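Local coordinates for putative carbohydrate-active enzyme (Uncultured organism, PDB 5WH8), which probably hydrolyses O-glycosidic bonds of polysaccharides such as cellulose, this chain being the glycoside hydrolase family 5 part of a longer multi-modular protein, at residues Y206-Y211 with L231-T236; I62-I67 with S267-S272; S212-Q217 with T241-D246. One frame throughout, in Å; residues are numbered along the deposited sequence. Where two conformers were deposited one is given.

All three contacts belong to one eight-stranded (β/α)8 barrel. Interaction 1 pairs its sixth and seventh strands, interaction 2 spans the interior between the second and eighth, and interaction 3 joins the loops that follow the sixth and seventh. The centres of interactions 1 and 2 are about 12 Å apart; V235 N lies 2.9 Å from S267 O, a probable hydrogen bond between neighbouring strands. Segment 212-217 follows directly on 206-211, with Y211 CB 3.3 Å from T241 O, but interaction 3's nearest atoms remain about 6 Å from interaction 2. H209 and R64 reach E149 and E237 respectively, which by position, after strand four and in strand seven, probably correspond to the catalytic pair.

Interaction 1 (Y206-Y211 with L231-T236); sequences YTLHFY and LALFVT. With EDO (1,2-ethanediol), chain C.
H209 and T236 meet tip to tip inside the barrel, where the imidazole NE2-H points at T236 OG1 (2.7 Å from H209 NE2), the oxygen lying in the ring plane. T236 OG1 stands between its own backbone N and carbonyl carbon (chi1 61°), and from there it also bonds to E145. H209 ND1 bonds to E149, so both ring nitrogens are engaged and the rotation of the imidazole is fixed. T207 turns its methyl CG2 to the same hydroxyl, 3.4 Å from T236 OG1; in this lining T236 gives the hydroxyl and T207 the methyl beside it.

Backbone hydrogen bonds join the two parallel strands: Y206 N to A232 O, F234 N to Y206 O and L208 N to F234 O. Beyond these the chain bends through an inverse gamma turn at V235. The buried L208 O has no hydrogen-bond donor in the model and is approached by V235 CA at 3.2 Å, a CA-H...O contact.

The other face of the sheet is apolar. L208 CD2 touches V235 CG2 (4.0 Å), and F210 CE2 lies 4.0 Å from V235 CG1, the two side chains crossing at about a right angle. Branched aliphatic groups suit this layer, which helix 217-228 covers through L219, A223 and I227. At the start of the pair, L231 CD1 sits over the centre of the Y206 ring, 3.8 Å from its centroid, a CH-pi contact; the Y206 hydroxyl bonds to L199 N.

Strand 204-211, helix 217-228 and strand 233-239 form the β-α-β crossover unit of a (β/α)8 barrel.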
loop_
_atom_site.group_PDB
_atom_site.type_symbol
_atom_site.label_atom_id
_atom_site.label_comp_id
_atom_site.label_asym_id
_atom_site.label_seq_id
_atom_site.Cartn_x
_atom_site.Cartn_y
_atom_site.Cartn_z
ATOM N N TYR A 206 -10.503 -3.118 1.939
ATOM C CA TYR A 206 -10.084 -3.518 3.277
ATOM C C TYR A 206 -8.711 -4.192 3.209
ATOM O O TYR A 206 -8.431 -5.023 2.333
ATOM C CB TYR A 206 -11.132 -4.457 3.903
ATOM C CG TYR A 206 -12.448 -3.754 4.143
ATOM C CD1 TYR A 206 -13.363 -3.590 3.102
ATOM C CD2 TYR A 206 -12.754 -3.212 5.380
ATOM C CE1 TYR A 206 -14.565 -2.913 3.311
ATOM C CE2 TYR A 206 -13.972 -2.544 5.589
ATOM C CZ TYR A 206 -14.838 -2.383 4.543
ATOM O OH TYR A 206 -16.048 -1.723 4.750
ATOM N N THR A 207 -7.852 -3.794 4.140
ATOM C CA THR A 207 -6.479 -4.274 4.188
ATOM C C THR A 207 -6.334 -5.697 4.717
ATOM O O THR A 207 -6.882 -6.049 5.770
ATOM C CB THR A 207 -5.674 -3.361 5.076
ATOM O OG1 THR A 207 -5.914 -2.013 4.690
ATOM C CG2 THR A 207 -4.192 -3.661 5.011
ATOM N N LEU A 208 -5.548 -6.488 3.995
ATOM C CA LEU A 208 -5.075 -7.787 4.437
ATOM C C LEU A 208 -3.534 -7.782 4.401
ATOM O O LEU A 208 -2.947 -7.453 3.372
ATOM C CB LEU A 208 -5.619 -8.899 3.523
ATOM C CG LEU A 208 -5.155 -10.321 3.821
ATOM C CD1 LEU A 208 -5.708 -10.805 5.177
ATOM C CD2 LEU A 208 -5.512 -11.262 2.644
ATOM N N HIS A 209 -2.893 -8.123 5.515
ATOM C CA HIS A 209 -1.424 -8.233 5.573
ATOM C C HIS A 209 -1.021 -9.654 5.960
ATOM O O HIS A 209 -1.578 -10.234 6.909
ATOM C CB HIS A 209 -0.812 -7.270 6.581
ATOM C CG HIS A 209 -0.796 -5.840 6.133
ATOM N ND1 HIS A 209 -0.245 -4.842 6.900
ATOM C CD2 HIS A 209 -1.248 -5.243 5.008
ATOM C CE1 HIS A 209 -0.370 -3.688 6.281
ATOM N NE2 HIS A 209 -0.991 -3.897 5.130
ATOM N N PHE A 210 -0.054 -10.216 5.235
ATOM C CA PHE A 210 0.476 -11.538 5.585
ATOM C C PHE A 210 1.976 -11.580 5.453
ATOM O O PHE A 210 2.554 -10.818 4.690
ATOM C CB PHE A 210 -0.155 -12.655 4.721
ATOM C CG PHE A 210 0.352 -12.717 3.291
ATOM C CD1 PHE A 210 1.496 -13.445 2.987
ATOM C CD2 PHE A 210 -0.317 -12.098 2.242
ATOM C CE1 PHE A 210 2.000 -13.505 1.705
ATOM C CE2 PHE A 210 0.198 -12.167 0.947
ATOM C CZ PHE A 210 1.349 -12.887 0.690
ATOM N N TYR A 211 2.580 -12.500 6.202
ATOM C CA TYR A 211 4.005 -12.782 6.139
ATOM C C TYR A 211 4.140 -14.309 5.990
ATOM O O TYR A 211 3.622 -15.071 6.807
ATOM C CB TYR A 211 4.732 -12.214 7.380
ATOM C CG TYR A 211 5.059 -10.751 7.199
ATOM C CD1 TYR A 211 4.083 -9.782 7.338
ATOM C CD2 TYR A 211 6.332 -10.365 6.796
ATOM C CE1 TYR A 211 4.366 -8.434 7.104
ATOM C CE2 TYR A 211 6.632 -9.040 6.561
ATOM C CZ TYR A 211 5.653 -8.082 6.717
ATOM O OH TYR A 211 5.978 -6.770 6.441
ATOM N N LEU A 231 -16.635 -8.056 0.604
ATOM C CA LEU A 231 -15.561 -7.047 0.742
ATOM C C LEU A 231 -14.474 -7.202 -0.331
ATOM O O LEU A 231 -14.112 -8.304 -0.728
ATOM C CB LEU A 231 -14.892 -7.113 2.120
ATOM C CG LEU A 231 -15.769 -6.955 3.358
ATOM C CD1 LEU A 231 -14.945 -6.630 4.570
ATOM C CD2 LEU A 231 -16.839 -5.907 3.152
ATOM N N ALA A 232 -13.979 -6.062 -0.795
ATOM C CA ALA A 232 -12.844 -5.996 -1.715
ATOM C C ALA A 232 -11.581 -5.854 -0.876
ATOM O O ALA A 232 -11.491 -4.920 -0.073
ATOM C CB ALA A 232 -12.996 -4.818 -2.665
ATOM N N LEU A 233 -10.650 -6.784 -1.031
ATOM C CA LEU A 233 -9.434 -6.827 -0.209
ATOM C C LEU A 233 -8.231 -6.324 -1.006
ATOM O O LEU A 233 -8.143 -6.539 -2.218
ATOM C CB LEU A 233 -9.151 -8.238 0.278
ATOM C CG LEU A 233 -10.267 -8.944 1.040
ATOM C CD1 LEU A 233 -9.740 -10.294 1.503
ATOM C CD2 LEU A 233 -10.782 -8.107 2.210
ATOM N N PHE A 234 -7.299 -5.666 -0.319
ATOM C CA PHE A 234 -6.065 -5.181 -0.946
ATOM C C PHE A 234 -4.898 -5.596 -0.062
ATOM O O PHE A 234 -4.878 -5.230 1.106
ATOM C CB PHE A 234 -6.109 -3.649 -1.101
ATOM C CG PHE A 234 -5.179 -3.066 -2.154
ATOM C CD1 PHE A 234 -3.813 -3.290 -2.136
ATOM C CD2 PHE A 234 -5.691 -2.265 -3.180
ATOM C CE1 PHE A 234 -2.978 -2.720 -3.122
ATOM C CE2 PHE A 234 -4.863 -1.701 -4.156
ATOM C CZ PHE A 234 -3.508 -1.940 -4.122
ATOM N N VAL A 235 -3.923 -6.352 -0.585
ATOM C CA VAL A 235 -2.753 -6.683 0.242
ATOM C C VAL A 235 -1.735 -5.531 0.127
ATOM O O VAL A 235 -0.840 -5.559 -0.721
ATOM C CB VAL A 235 -2.160 -8.055 -0.148
ATOM C CG1 VAL A 235 -0.866 -8.364 0.610
ATOM C CG2 VAL A 235 -3.178 -9.152 0.156
ATOM N N THR A 236 -1.855 -4.530 1.002
ATOM C CA THR A 236 -0.984 -3.357 0.916
ATOM C C THR A 236 0.390 -3.636 1.531
ATOM O O THR A 236 1.286 -2.816 1.416
ATOM C CB THR A 236 -1.580 -2.121 1.598
ATOM O OG1 THR A 236 -1.773 -2.402 2.985
ATOM C CG2 THR A 236 -2.940 -1.691 0.981
HETATM C C1 EDO C . -17.185 -3.715 -1.306
HETATM O O1 EDO C . -16.925 -2.842 -2.413
HETATM C C2 EDO C . -16.497 -3.154 -0.071
HETATM O O2 EDO C . -15.100 -3.481 -0.093
#

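Interaction 2 (I62-I67 with S267-S272); sequences IFRLAI and SWVNWS. With EDO (1,2-ethanediol), chain D; EDO (1,2-ethanediol), chain M.
R64 and V269 hold the closest pair of CA atoms between the two segments, 7.5 Å apart, too far for backbone pairing: strand 32-36 lies between their strands in the barrel sheet. Contact is therefore made by side chains directed inward.

I62 CG2 meets V269 CG2 at 4.2 Å, and V269 CG1 rests against R64 CB at 3.9 Å, compact branched groups filling the barrel interior. R64 runs extended past V269, its CG anti to the backbone N (chi1 173°), which carries the guanidinium into the barrel interior, to E145, E237 and N148. There NH1 approaches W271 CZ3 at 4.1 Å, each atom at the edge of the other's flat group, with the planes 76° apart; this is not a face-on cation-pi stack. Salt bridges to E145 and E237, with a hydrogen bond to N148, hold the guanidinium and would probably lower the cost of burying its charge. The small A66 brings CB to W271 CZ3 (4.2 Å) at the indole edge. W271 NE1 donates to an ethanediol O1 (3.1 Å).

A cis peptide joins W271 to S272. A tryptophan with a non-proline cis peptide at the end of strand eight is characteristic of the family 5 barrel, where it probably helps line the substrate cleft.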
loop_
_atom_site.group_PDB
_atom_site.type_symbol
_atom_site.label_atom_id
_atom_site.label_comp_id
_atom_site.label_asym_id
_atom_site.label_seq_id
_atom_site.Cartn_x
_atom_site.Cartn_y
_atom_site.Cartn_z
ATOM N N ILE A 62 2.742 0.025 -8.828
ATOM C CA ILE A 62 2.297 0.792 -7.667
ATOM C C ILE A 62 3.454 0.883 -6.643
ATOM O O ILE A 62 4.246 -0.072 -6.496
ATOM C CB ILE A 62 1.031 0.134 -7.046
ATOM C CG1 ILE A 62 0.477 0.962 -5.871
ATOM C CG2 ILE A 62 1.298 -1.307 -6.643
ATOM C CD1 ILE A 62 -0.972 0.571 -5.579
ATOM N N PHE A 63 3.565 2.027 -5.961
ATOM C CA PHE A 63 4.521 2.225 -4.876
ATOM C C PHE A 63 3.778 2.735 -3.659
ATOM O O PHE A 63 2.898 3.572 -3.777
ATOM C CB PHE A 63 5.639 3.231 -5.264
ATOM C CG PHE A 63 6.822 3.202 -4.330
ATOM C CD1 PHE A 63 7.697 2.136 -4.310
ATOM C CD2 PHE A 63 7.024 4.227 -3.426
ATOM C CE1 PHE A 63 8.747 2.080 -3.418
ATOM C CE2 PHE A 63 8.084 4.185 -2.532
ATOM C CZ PHE A 63 8.953 3.128 -2.534
ATOM N N ARG A 64 4.153 2.248 -2.486
ATOM C CA ARG A 64 3.502 2.634 -1.233
ATOM C C ARG A 64 4.455 3.446 -0.354
ATOM O O ARG A 64 5.576 3.027 -0.089
ATOM C CB ARG A 64 3.020 1.369 -0.511
ATOM C CG ARG A 64 2.460 1.572 0.891
ATOM C CD ARG A 64 2.059 0.219 1.387
ATOM N NE ARG A 64 1.327 0.096 2.645
ATOM C CZ ARG A 64 1.789 -0.476 3.758
ATOM N NH1 ARG A 64 3.056 -0.860 3.893
ATOM N NH2 ARG A 64 0.968 -0.642 4.772
ATOM N N LEU A 65 3.960 4.602 0.092
ATOM C CA LEU A 65 4.678 5.509 0.966
ATOM C C LEU A 65 4.250 5.229 2.403
ATOM O O LEU A 65 3.183 5.652 2.839
ATOM C CB LEU A 65 4.396 6.975 0.568
ATOM C CG LEU A 65 4.704 7.361 -0.874
ATOM C CD1 LEU A 65 4.203 8.764 -1.114
ATOM C CD2 LEU A 65 6.164 7.264 -1.194
ATOM N N ALA A 66 5.098 4.505 3.121
ATOM C CA ALA A 66 4.824 4.156 4.516
ATOM C C ALA A 66 5.249 5.305 5.418
ATOM O O ALA A 66 6.436 5.461 5.719
ATOM C CB ALA A 66 5.561 2.880 4.903
ATOM N N ILE A 67 4.263 6.093 5.836
ATOM C CA ILE A 67 4.483 7.292 6.637
ATOM C C ILE A 67 4.272 6.936 8.109
ATOM O O ILE A 67 3.154 6.964 8.606
ATOM C CB ILE A 67 3.534 8.410 6.180
ATOM C CG1 ILE A 67 3.787 8.739 4.706
ATOM C CG2 ILE A 67 3.708 9.673 7.022
ATOM C CD1 ILE A 67 2.549 9.113 3.979
ATOM N N SER A 267 -4.648 -7.341 -5.508
ATOM C CA SER A 267 -3.416 -6.567 -5.643
ATOM C C SER A 267 -2.497 -6.759 -4.442
ATOM O O SER A 267 -2.976 -6.979 -3.302
ATOM C CB SER A 267 -3.732 -5.075 -5.812
ATOM O OG SER A 267 -4.441 -4.809 -7.028
ATOM N N TRP A 268 -1.183 -6.645 -4.697
ATOM C CA TRP A 268 -0.174 -6.883 -3.664
ATOM C C TRP A 268 1.012 -5.933 -3.730
ATOM O O TRP A 268 1.392 -5.456 -4.807
ATOM C CB TRP A 268 0.316 -8.340 -3.718
ATOM C CG TRP A 268 0.948 -8.932 -4.936
ATOM C CD1 TRP A 268 0.384 -9.864 -5.760
ATOM C CD2 TRP A 268 2.307 -8.767 -5.400
ATOM N NE1 TRP A 268 1.277 -10.266 -6.714
ATOM C CE2 TRP A 268 2.463 -9.612 -6.523
ATOM C CE3 TRP A 268 3.402 -7.981 -4.988
ATOM C CZ2 TRP A 268 3.661 -9.713 -7.217
ATOM C CZ3 TRP A 268 4.572 -8.063 -5.695
ATOM C CH2 TRP A 268 4.700 -8.928 -6.790
ATOM N N VAL A 269 1.553 -5.653 -2.538
ATOM C CA VAL A 269 2.649 -4.716 -2.335
ATOM C C VAL A 269 3.640 -5.360 -1.347
ATOM O O VAL A 269 3.276 -5.669 -0.224
ATOM C CB VAL A 269 2.148 -3.380 -1.782
ATOM C CG1 VAL A 269 3.285 -2.399 -1.618
ATOM C CG2 VAL A 269 1.050 -2.781 -2.695
ATOM N N ASN A 270 4.881 -5.551 -1.774
ATOM C CA ASN A 270 5.903 -6.237 -0.964
ATOM C C ASN A 270 6.677 -5.306 -0.025
ATOM O O ASN A 270 7.133 -4.221 -0.438
ATOM C CB ASN A 270 6.910 -6.963 -1.895
ATOM C CG ASN A 270 8.029 -7.656 -1.148
ATOM O OD1 ASN A 270 9.186 -7.274 -1.259
ATOM N ND2 ASN A 270 7.692 -8.693 -0.390
ATOM N N TRP A 271 6.865 -5.761 1.210
ATOM C CA TRP A 271 7.756 -5.132 2.197
ATOM C C TRP A 271 9.172 -5.733 2.114
ATOM O O TRP A 271 9.300 -6.939 2.353
ATOM C CB TRP A 271 7.199 -5.357 3.600
ATOM C CG TRP A 271 7.954 -4.619 4.673
ATOM C CD1 TRP A 271 9.010 -5.087 5.376
ATOM C CD2 TRP A 271 7.681 -3.303 5.165
ATOM N NE1 TRP A 271 9.427 -4.137 6.281
ATOM C CE2 TRP A 271 8.634 -3.029 6.157
ATOM C CE3 TRP A 271 6.736 -2.318 4.844
ATOM C CZ2 TRP A 271 8.672 -1.810 6.837
ATOM C CZ3 TRP A 271 6.775 -1.119 5.518
ATOM C CH2 TRP A 271 7.726 -0.881 6.510
ATOM N N SER A 272 10.241 -4.971 1.824
ATOM C CA SER A 272 10.237 -3.514 1.582
ATOM C C SER A 272 11.349 -3.196 0.596
ATOM O O SER A 272 12.309 -3.974 0.456
ATOM C CB SER A 272 10.470 -2.707 2.869
ATOM O OG SER A 272 11.814 -2.850 3.269
HETATM C C1 EDO D . 2.506 -13.137 -10.527
HETATM O O1 EDO D . 1.361 -13.675 -11.226
HETATM C C2 EDO D . 2.172 -12.984 -9.046
HETATM O O2 EDO D . 1.022 -12.143 -8.885
HETATM C C1 EDO M . 10.714 -4.202 9.781
HETATM O O1 EDO M . 11.346 -4.785 8.627
HETATM C C2 EDO M . 11.670 -3.951 10.959
HETATM O O2 EDO M . 12.962 -3.470 10.542
#

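Interaction 3 (S212-Q217 with T241-D246); sequences SGTHTQ and TQASGD. With EDO (1,2-ethanediol), chain N; EDO (1,2-ethanediol), chain L.
G213 and Q242 bring their CA atoms to 4.0 Å where two irregular loops pass each other, and G213 N donates to T241 O (3.0 Å) from well above the carbonyl plane. Glycine suits this place because a CB on G213 would run into Q242 N.

T214 carries the polar side-chain link. Its OG1, anti to the carbonyl carbon (chi1 -57°), accepts from A243 N (2.9 Å from T214 OG1), a bent bond with an N-H...O angle of 143°. The same hydroxyl shares a water with Q242 NE2, whose extended side chain lays CG against G213 O at 3.5 Å. Beside them, A243 CB lies 4.4 Å from H215 CE1, a loose contact. T214 CG2 covers part of one face of the H215 ring, and H215 ND1 bonds to Y211 N at the end of the preceding strand, tying the first loop back to the barrel.

The second loop has its own internal bracing. Q242 O accepts from both T241 OG1 (2.8 Å) and G245 N (3.0 Å), which approach from opposite faces of its plane; the latter bond closes a type I turn. G245 takes a positive phi of 91°, which glycine adopts readily.

These are the loops leading from strands six and seven into helices 217-228 and 251-263, that is, neighbouring β-to-α loops at the C-terminal rim of a (β/α)8 barrel, the end that bears the active site in this fold.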
loop_
_atom_site.group_PDB
_atom_site.type_symbol
_atom_site.label_atom_id
_atom_site.label_comp_id
_atom_site.label_asym_id
_atom_site.label_seq_id
_atom_site.Cartn_x
_atom_site.Cartn_y
_atom_site.Cartn_z
ATOM N N SER A 212 4.796 -14.746 4.919
ATOM C CA SER A 212 4.706 -16.151 4.507
ATOM C C SER A 212 5.399 -17.121 5.475
ATOM O O SER A 212 5.151 -18.330 5.416
ATOM C CB SER A 212 5.250 -16.322 3.086
ATOM O OG SER A 212 6.627 -16.159 3.010
ATOM N N GLY A 213 6.224 -16.607 6.369
ATOM C CA GLY A 213 6.802 -17.425 7.424
ATOM C C GLY A 213 5.949 -17.564 8.672
ATOM O O GLY A 213 6.305 -18.317 9.601
ATOM N N THR A 214 4.792 -16.889 8.681
ATOM C CA THR A 214 3.955 -16.777 9.859
ATOM C C THR A 214 2.499 -17.165 9.566
ATOM O O THR A 214 1.878 -17.880 10.350
ATOM C CB THR A 214 4.007 -15.341 10.407
ATOM O OG1 THR A 214 5.386 -14.998 10.680
ATOM C CG2 THR A 214 3.201 -15.188 11.675
ATOM N N HIS A 215 1.962 -16.668 8.457
ATOM C CA HIS A 215 0.523 -16.802 8.173
ATOM C C HIS A 215 0.295 -17.766 7.026
ATOM O O HIS A 215 0.953 -17.695 6.005
ATOM C CB HIS A 215 -0.090 -15.439 7.846
ATOM C CG HIS A 215 0.257 -14.390 8.846
ATOM N ND1 HIS A 215 1.117 -13.349 8.575
ATOM C CD2 HIS A 215 -0.106 -14.248 10.140
ATOM C CE1 HIS A 215 1.266 -12.609 9.656
ATOM N NE2 HIS A 215 0.525 -13.127 10.619
ATOM N N THR A 216 -0.646 -18.679 7.206
ATOM C CA THR A 216 -0.903 -19.696 6.202
ATOM C C THR A 216 -2.430 -19.861 6.009
ATOM O O THR A 216 -3.135 -18.864 5.880
ATOM C CB THR A 216 -0.175 -21.008 6.574
ATOM O OG1 THR A 216 -0.447 -22.013 5.595
ATOM C CG2 THR A 216 -0.563 -21.491 7.939
ATOM N N GLN A 217 -2.919 -21.100 5.980
ATOM C CA GLN A 217 -4.321 -21.359 5.628
ATOM C C GLN A 217 -5.336 -20.576 6.448
ATOM O O GLN A 217 -6.315 -20.067 5.901
ATOM C CB GLN A 217 -4.662 -22.842 5.776
ATOM C CG GLN A 217 -6.122 -23.146 5.349
ATOM C CD GLN A 217 -6.542 -24.570 5.638
ATOM O OE1 GLN A 217 -5.751 -25.502 5.501
ATOM N NE2 GLN A 217 -7.803 -24.742 6.069
ATOM N N THR A 241 9.211 -13.404 4.727
ATOM C CA THR A 241 9.800 -13.836 5.990
ATOM C C THR A 241 8.702 -14.078 7.028
ATOM O O THR A 241 7.503 -13.926 6.744
ATOM C CB THR A 241 10.757 -12.754 6.510
ATOM O OG1 THR A 241 10.004 -11.539 6.641
ATOM C CG2 THR A 241 11.914 -12.536 5.568
ATOM N N GLN A 242 9.099 -14.443 8.245
ATOM C CA GLN A 242 8.222 -14.272 9.386
ATOM C C GLN A 242 7.891 -12.778 9.593
ATOM O O GLN A 242 8.558 -11.876 9.051
ATOM C CB GLN A 242 8.865 -14.864 10.647
ATOM C CG GLN A 242 9.075 -16.376 10.560
ATOM C CD GLN A 242 9.601 -16.958 11.843
ATOM O OE1 GLN A 242 10.713 -17.527 11.881
ATOM N NE2 GLN A 242 8.830 -16.849 12.896
ATOM N N ALA A 243 6.859 -12.522 10.390
ATOM C CA ALA A 243 6.333 -11.172 10.547
ATOM C C ALA A 243 7.297 -10.100 11.089
ATOM O O ALA A 243 7.046 -8.910 10.917
ATOM C CB ALA A 243 5.091 -11.228 11.426
ATOM N N SER A 244 8.395 -10.505 11.741
ATOM C CA SER A 244 9.407 -9.556 12.203
ATOM C C SER A 244 10.192 -8.909 11.075
ATOM O O SER A 244 10.845 -7.898 11.279
ATOM C CB SER A 244 10.400 -10.266 13.110
ATOM O OG SER A 244 11.047 -11.280 12.370
ATOM N N GLY A 245 10.186 -9.524 9.901
ATOM C CA GLY A 245 10.914 -9.000 8.759
ATOM C C GLY A 245 12.337 -9.503 8.586
ATOM O O GLY A 245 13.035 -9.042 7.661
ATOM N N ASP A 246 12.770 -10.448 9.422
ATOM C CA ASP A 246 14.122 -11.022 9.310
ATOM C C ASP A 246 14.055 -12.538 9.537
ATOM O O ASP A 246 12.999 -13.060 9.908
ATOM C CB ASP A 246 15.083 -10.332 10.313
ATOM C CG ASP A 246 16.561 -10.469 9.944
ATOM O OD1 ASP A 246 16.913 -10.993 8.852
ATOM O OD2 ASP A 246 17.393 -10.005 10.779
HETATM C C1 EDO N . -2.556 -17.832 10.876
HETATM O O1 EDO N . -2.510 -18.167 9.469
HETATM C C2 EDO N . -2.834 -16.357 11.164
HETATM O O2 EDO N . -4.218 -16.100 11.426
HETATM C C1 EDO L . 6.781 -4.944 8.866
HETATM O O1 EDO L . 7.692 -5.996 9.239
HETATM C C2 EDO L . 6.613 -4.036 10.074
HETATM O O2 EDO L . 5.241 -3.578 10.136
HETATM O O HOH W 1 6.203 -16.260 13.017
#